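Local coordinates for protein carboxylesterase (EST-2) (Archaeoglobus fulgidus, PDB 5FRD) that probably hydrolyses carboxylic esters as a thermophilic alpha/beta-hydrolase and binds coenzyme A in the vicinity of its active site, at residues Tyr181-Thr192 with Phe210-Ser218. Sequence-based numbering, arbitrary orientation. Where two conformers were deposited one is given.
Sequences YRNGKLKIGVPT and FFHKHIPNS. With COA (coenzyme A), chain C.
Y181 turns one face of its ring to two phenylalanine edges, F210 (planes at 80°) and F211 (71°), both in offset edge-to-face pairs, while L186 CD1 covers the opposite face near the rim. F210 is approached at its own edge by R182 CG and by Y181 CB, the latter 3.5 Å from F210 CE2. Over the centre of one F210 face lies H214 ND1, 3.5 Å above the plane, held there by its bond to F210 O, which H214 N reaches from the other side of the carbonyl plane. With CG anti to the backbone N (chi1 177°), F210 sets its CE1-CZ-CE2 rim against Y181 CB and R182 CG, and the adenine of coenzyme A comes in obliquely, its C2A 3.8 Å from F210 CB. Were F210 an alanine, the space between Y181 and the adenine would probably open and the H214 imidazole lose the ring it lies over.

I188 CB rests 4.0 Å from I215 CG2, the same methyl that meets T192 OG1. Strands 192-197 and 218-223, with helix 205-214 between, make a beta-alpha-beta crossover; they begin side by side at T192 and S218, with T192 N hydrogen-bonded to N217 O at 2.9 Å. Water links the loops too: one molecule bridges L186 O and I188 N to H214 O, another I188 O and V190 O to N217 N.

The buried Y181 OH is hydrogen-bonded to Q96, and R182 NH1 salt-bridged to E179. The chemistry thus divides: the aromatic cluster meets the adenine through F210, whereas the loop backbone is met partly by water.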
loop_
_atom_site.group_PDB
_atom_site.type_symbol
_atom_site.label_atom_id
_atom_site.label_comp_id
_atom_site.label_asym_id
_atom_site.label_seq_id
_atom_site.Cartn_x
_atom_site.Cartn_y
_atom_site.Cartn_z
ATOM N N TYR A 181 -9.530 5.185 16.166
ATOM C CA TYR A 181 -10.629 4.432 15.617
ATOM C C TYR A 181 -11.554 3.927 16.737
ATOM O O TYR A 181 -12.755 4.035 16.605
ATOM C CB TYR A 181 -10.149 3.210 14.815
ATOM C CG TYR A 181 -9.676 3.469 13.403
ATOM C CD1 TYR A 181 -10.570 3.537 12.348
ATOM C CD2 TYR A 181 -8.320 3.567 13.129
ATOM C CE1 TYR A 181 -10.122 3.735 11.038
ATOM C CE2 TYR A 181 -7.861 3.773 11.831
ATOM C CZ TYR A 181 -8.754 3.837 10.804
ATOM O OH TYR A 181 -8.277 4.049 9.522
ATOM N N ARG A 182 -10.968 3.336 17.771
ATOM C CA ARG A 182 -11.732 2.675 18.851
ATOM C C ARG A 182 -12.683 3.643 19.547
ATOM O O ARG A 182 -13.807 3.274 19.852
ATOM C CB ARG A 182 -10.783 2.040 19.882
ATOM C CG ARG A 182 -10.334 0.623 19.562
ATOM C CD ARG A 182 -9.289 0.156 20.572
ATOM N NE ARG A 182 -8.916 -1.256 20.431
ATOM C CZ ARG A 182 -7.842 -1.831 20.982
ATOM N NH1 ARG A 182 -6.983 -1.135 21.727
ATOM N NH2 ARG A 182 -7.617 -3.129 20.779
ATOM N N ASN A 183 -12.212 4.867 19.797
ATOM C CA ASN A 183 -12.983 5.853 20.572
ATOM C C ASN A 183 -13.873 6.732 19.721
ATOM O O ASN A 183 -14.476 7.684 20.209
ATOM C CB ASN A 183 -12.066 6.686 21.480
ATOM C CG ASN A 183 -11.178 7.662 20.722
ATOM O OD1 ASN A 183 -11.425 8.010 19.568
ATOM N ND2 ASN A 183 -10.118 8.094 21.376
ATOM N N GLY A 184 -13.918 6.435 18.430
ATOM C CA GLY A 184 -14.864 7.038 17.534
ATOM C C GLY A 184 -14.468 8.398 17.028
ATOM O O GLY A 184 -15.289 9.023 16.381
ATOM N N LYS A 185 -13.259 8.886 17.333
ATOM C CA LYS A 185 -12.820 10.221 16.887
ATOM C C LYS A 185 -12.498 10.229 15.400
ATOM O O LYS A 185 -12.838 11.175 14.687
ATOM C CB LYS A 185 -11.595 10.760 17.665
ATOM C CG LYS A 185 -11.916 11.275 19.065
ATOM C CD LYS A 185 -10.756 12.070 19.646
ATOM C CE LYS A 185 -10.687 11.885 21.157
ATOM N NZ LYS A 185 -9.771 12.853 21.817
ATOM N N LEU A 186 -11.857 9.156 14.945
ATOM C CA LEU A 186 -11.470 8.991 13.568
ATOM C C LEU A 186 -12.636 8.380 12.835
ATOM O O LEU A 186 -13.114 7.272 13.157
ATOM C CB LEU A 186 -10.291 8.048 13.488
ATOM C CG LEU A 186 -9.497 8.041 12.210
ATOM C CD1 LEU A 186 -8.167 7.367 12.502
ATOM C CD2 LEU A 186 -10.205 7.383 11.029
ATOM N N LYS A 187 -13.132 9.105 11.842
ATOM C CA LYS A 187 -14.278 8.638 11.080
ATOM C C LYS A 187 -13.843 8.551 9.649
ATOM O O LYS A 187 -13.293 9.523 9.142
ATOM C CB LYS A 187 -15.427 9.628 11.181
ATOM C CG LYS A 187 -15.941 9.775 12.591
ATOM C CD LYS A 187 -17.222 10.595 12.633
ATOM C CE LYS A 187 -17.471 11.165 14.023
ATOM N NZ LYS A 187 -17.384 10.143 15.104
ATOM N N ILE A 188 -14.074 7.401 9.006
ATOM C CA ILE A 188 -13.844 7.277 7.585
ATOM C C ILE A 188 -15.214 7.346 6.933
ATOM O O ILE A 188 -16.066 6.447 7.117
ATOM C CB ILE A 188 -13.141 5.967 7.223
ATOM C CG1 ILE A 188 -11.829 5.849 8.017
ATOM C CG2 ILE A 188 -12.945 5.865 5.714
ATOM C CD1 ILE A 188 -10.735 6.785 7.593
ATOM N N GLY A 189 -15.436 8.414 6.170
ATOM C CA GLY A 189 -16.738 8.682 5.564
ATOM C C GLY A 189 -16.931 8.204 4.135
ATOM O O GLY A 189 -18.038 8.238 3.601
ATOM N N VAL A 190 -15.860 7.736 3.507
ATOM C CA VAL A 190 -15.919 7.301 2.112
ATOM C C VAL A 190 -16.076 5.790 2.029
ATOM O O VAL A 190 -15.731 5.090 3.004
ATOM C CB VAL A 190 -14.691 7.760 1.286
ATOM C CG1 VAL A 190 -14.656 9.273 1.168
ATOM C CG2 VAL A 190 -13.382 7.224 1.828
ATOM N N PRO A 191 -16.544 5.283 0.890
ATOM C CA PRO A 191 -16.594 3.840 0.716
ATOM C C PRO A 191 -15.200 3.249 0.860
ATOM O O PRO A 191 -14.217 3.828 0.383
ATOM C CB PRO A 191 -17.133 3.654 -0.695
ATOM C CG PRO A 191 -17.869 4.935 -0.973
ATOM C CD PRO A 191 -17.086 5.985 -0.294
ATOM N N THR A 192 -15.121 2.083 1.472
ATOM C CA THR A 192 -13.861 1.438 1.776
ATOM C C THR A 192 -13.964 -0.036 1.404
ATOM O O THR A 192 -14.966 -0.696 1.677
ATOM C CB THR A 192 -13.495 1.665 3.248
ATOM O OG1 THR A 192 -13.315 3.079 3.514
ATOM C CG2 THR A 192 -12.194 1.032 3.614
ATOM N N PHE A 210 -10.842 -5.359 12.085
ATOM C CA PHE A 210 -10.872 -4.122 12.894
ATOM C C PHE A 210 -11.339 -2.965 12.031
ATOM O O PHE A 210 -12.260 -2.221 12.396
ATOM C CB PHE A 210 -9.514 -3.836 13.504
ATOM C CG PHE A 210 -9.482 -2.551 14.285
ATOM C CD1 PHE A 210 -9.798 -2.557 15.628
ATOM C CD2 PHE A 210 -9.164 -1.352 13.682
ATOM C CE1 PHE A 210 -9.764 -1.393 16.393
ATOM C CE2 PHE A 210 -9.155 -0.168 14.432
ATOM C CZ PHE A 210 -9.477 -0.187 15.785
ATOM N N PHE A 211 -10.738 -2.796 10.854
ATOM C CA PHE A 211 -11.242 -1.774 9.936
ATOM C C PHE A 211 -12.701 -1.953 9.572
ATOM O O PHE A 211 -13.502 -1.006 9.557
ATOM C CB PHE A 211 -10.457 -1.785 8.609
ATOM C CG PHE A 211 -9.035 -1.293 8.693
ATOM C CD1 PHE A 211 -8.735 -0.041 9.211
ATOM C CD2 PHE A 211 -8.015 -2.058 8.107
ATOM C CE1 PHE A 211 -7.411 0.409 9.177
ATOM C CE2 PHE A 211 -6.707 -1.595 8.106
ATOM C CZ PHE A 211 -6.425 -0.380 8.655
ATOM N N HIS A 212 -13.085 -3.182 9.259
ATOM C CA HIS A 212 -14.429 -3.474 8.821
ATOM C C HIS A 212 -15.464 -3.151 9.910
ATOM O O HIS A 212 -16.534 -2.630 9.598
ATOM C CB HIS A 212 -14.489 -4.937 8.408
ATOM C CG HIS A 212 -15.740 -5.353 7.713
ATOM N ND1 HIS A 212 -16.437 -4.579 6.820
ATOM C CD2 HIS A 212 -16.399 -6.537 7.762
ATOM C CE1 HIS A 212 -17.490 -5.250 6.378
ATOM N NE2 HIS A 212 -17.470 -6.452 6.922
ATOM N N LYS A 213 -15.124 -3.394 11.167
ATOM C CA LYS A 213 -15.999 -3.066 12.303
ATOM C C LYS A 213 -16.163 -1.564 12.478
ATOM O O LYS A 213 -17.242 -1.102 12.846
ATOM C CB LYS A 213 -15.456 -3.686 13.582
ATOM C CG LYS A 213 -15.756 -5.158 13.674
ATOM C CD LYS A 213 -15.478 -5.721 15.035
ATOM C CE LYS A 213 -14.080 -5.428 15.533
ATOM N NZ LYS A 213 -13.709 -6.390 16.614
ATOM N N HIS A 214 -15.100 -0.802 12.230
ATOM C CA HIS A 214 -15.061 0.642 12.574
ATOM C C HIS A 214 -15.299 1.588 11.436
ATOM O O HIS A 214 -15.304 2.792 11.656
ATOM C CB HIS A 214 -13.763 0.980 13.291
ATOM C CG HIS A 214 -13.698 0.385 14.646
ATOM N ND1 HIS A 214 -12.978 -0.748 14.938
ATOM C CD2 HIS A 214 -14.364 0.715 15.779
ATOM C CE1 HIS A 214 -13.155 -1.056 16.214
ATOM N NE2 HIS A 214 -13.981 -0.177 16.744
ATOM N N ILE A 215 -15.455 1.060 10.243
ATOM C CA ILE A 215 -15.747 1.856 9.059
ATOM C C ILE A 215 -17.140 1.493 8.542
ATOM O O ILE A 215 -17.337 0.378 8.052
ATOM C CB ILE A 215 -14.639 1.687 7.989
ATOM C CG1 ILE A 215 -13.272 2.104 8.563
ATOM C CG2 ILE A 215 -14.998 2.506 6.752
ATOM C CD1 ILE A 215 -12.078 1.787 7.660
ATOM N N PRO A 216 -18.108 2.448 8.578
ATOM C CA PRO A 216 -19.479 2.051 8.244
ATOM C C PRO A 216 -19.704 1.503 6.851
ATOM O O PRO A 216 -20.320 0.450 6.699
ATOM C CB PRO A 216 -20.296 3.328 8.464
ATOM C CG PRO A 216 -19.467 4.164 9.348
ATOM C CD PRO A 216 -18.032 3.803 9.137
ATOM N N ASN A 217 -19.183 2.182 5.829
ATOM C CA ASN A 217 -19.360 1.740 4.477
ATOM C C ASN A 217 -18.104 1.000 4.043
ATOM O O ASN A 217 -17.334 1.522 3.243
ATOM C CB ASN A 217 -19.618 2.905 3.514
ATOM C CG ASN A 217 -20.034 2.440 2.131
ATOM O OD1 ASN A 217 -20.063 1.235 1.833
ATOM N ND2 ASN A 217 -20.350 3.393 1.260
ATOM N N SER A 218 -17.832 -0.142 4.657
ATOM C CA SER A 218 -16.720 -0.981 4.252
ATOM C C SER A 218 -17.189 -2.351 3.880
ATOM O O SER A 218 -18.199 -2.822 4.442
ATOM C CB SER A 218 -15.621 -1.046 5.312
ATOM O OG SER A 218 -16.097 -1.661 6.510
HETATM N N1A COA C . -5.633 -3.887 14.468
HETATM C C2A COA C . -6.319 -4.402 15.497
HETATM N N3A COA C . -5.728 -4.690 16.664
HETATM C C4A COA C . -4.412 -4.449 16.852
HETATM C C5A COA C . -3.601 -3.889 15.790
HETATM C C6A COA C . -4.300 -3.594 14.551
HETATM N N6A COA C . -3.613 -3.078 13.510
HETATM N N7A COA C . -2.333 -3.773 16.218
HETATM C C8A COA C . -2.348 -4.202 17.493
HETATM N N9A COA C . -3.584 -4.605 17.851
HETATM C C1B COA C . -3.941 -5.170 19.167
HETATM C C2B COA C . -3.337 -6.542 19.259
HETATM O O2B COA C . -4.204 -7.498 18.651
HETATM C C3B COA C . -3.135 -6.684 20.758
HETATM O O3B COA C . -4.362 -7.105 21.351
HETATM P P3B COA C . -4.426 -8.249 22.492
HETATM O O7A COA C . -3.645 -7.601 23.617
HETATM O O8A COA C . -3.773 -9.451 21.841
HETATM O O9A COA C . -5.909 -8.420 22.735
HETATM C C4B COA C . -2.803 -5.275 21.211
HETATM O O4B COA C . -3.352 -4.407 20.200
HETATM C C5B COA C . -1.317 -4.999 21.379
HETATM O O5B COA C . -0.643 -5.274 20.140
HETATM P P1A COA C . 0.641 -4.427 19.682
HETATM O O1A COA C . 0.426 -2.984 19.878
HETATM O O2A COA C . 0.931 -4.905 18.258
HETATM O O3A COA C . 1.866 -4.807 20.653
HETATM P P2A COA C . 2.426 -6.250 21.090
HETATM O O4A COA C . 3.645 -5.864 21.881
HETATM O O5A COA C . 1.315 -7.092 21.639
HETATM O O6A COA C . 2.867 -7.032 19.744
HETATM C CBP COA C . 4.088 -7.568 17.789
HETATM C CCP COA C . 3.941 -6.574 18.932
HETATM C CDP COA C . 5.189 -7.061 16.860
HETATM C CEP COA C . 4.483 -8.935 18.380
HETATM C CAP COA C . 2.742 -7.660 17.026
HETATM O OAP COA C . 2.307 -6.338 16.615
HETATM C C9P COA C . 2.821 -8.570 15.820
HETATM O O9P COA C . 2.953 -9.768 15.964
HETATM N N8P COA C . 2.705 -7.988 14.613
HETATM C C7P COA C . 2.597 -8.734 13.356
HETATM C C6P COA C . 3.934 -9.003 12.673
HETATM C C5P COA C . 4.657 -7.831 12.039
HETATM O O5P COA C . 5.857 -7.635 12.272
HETATM N N4P COA C . 3.965 -7.079 11.179
HETATM C C3P COA C . 4.565 -6.007 10.419
HETATM C C2P COA C . 3.556 -4.901 10.218
HETATM S S1P COA C . 4.280 -3.649 9.136
HETATM O O HOH W 1 -14.065 5.178 10.949
HETATM O O HOH W 2 -17.401 4.708 5.396
HETATM O O HOH W 3 -19.829 6.365 2.077
HETATM O O HOH W 4 -17.750 -0.336 0.660
#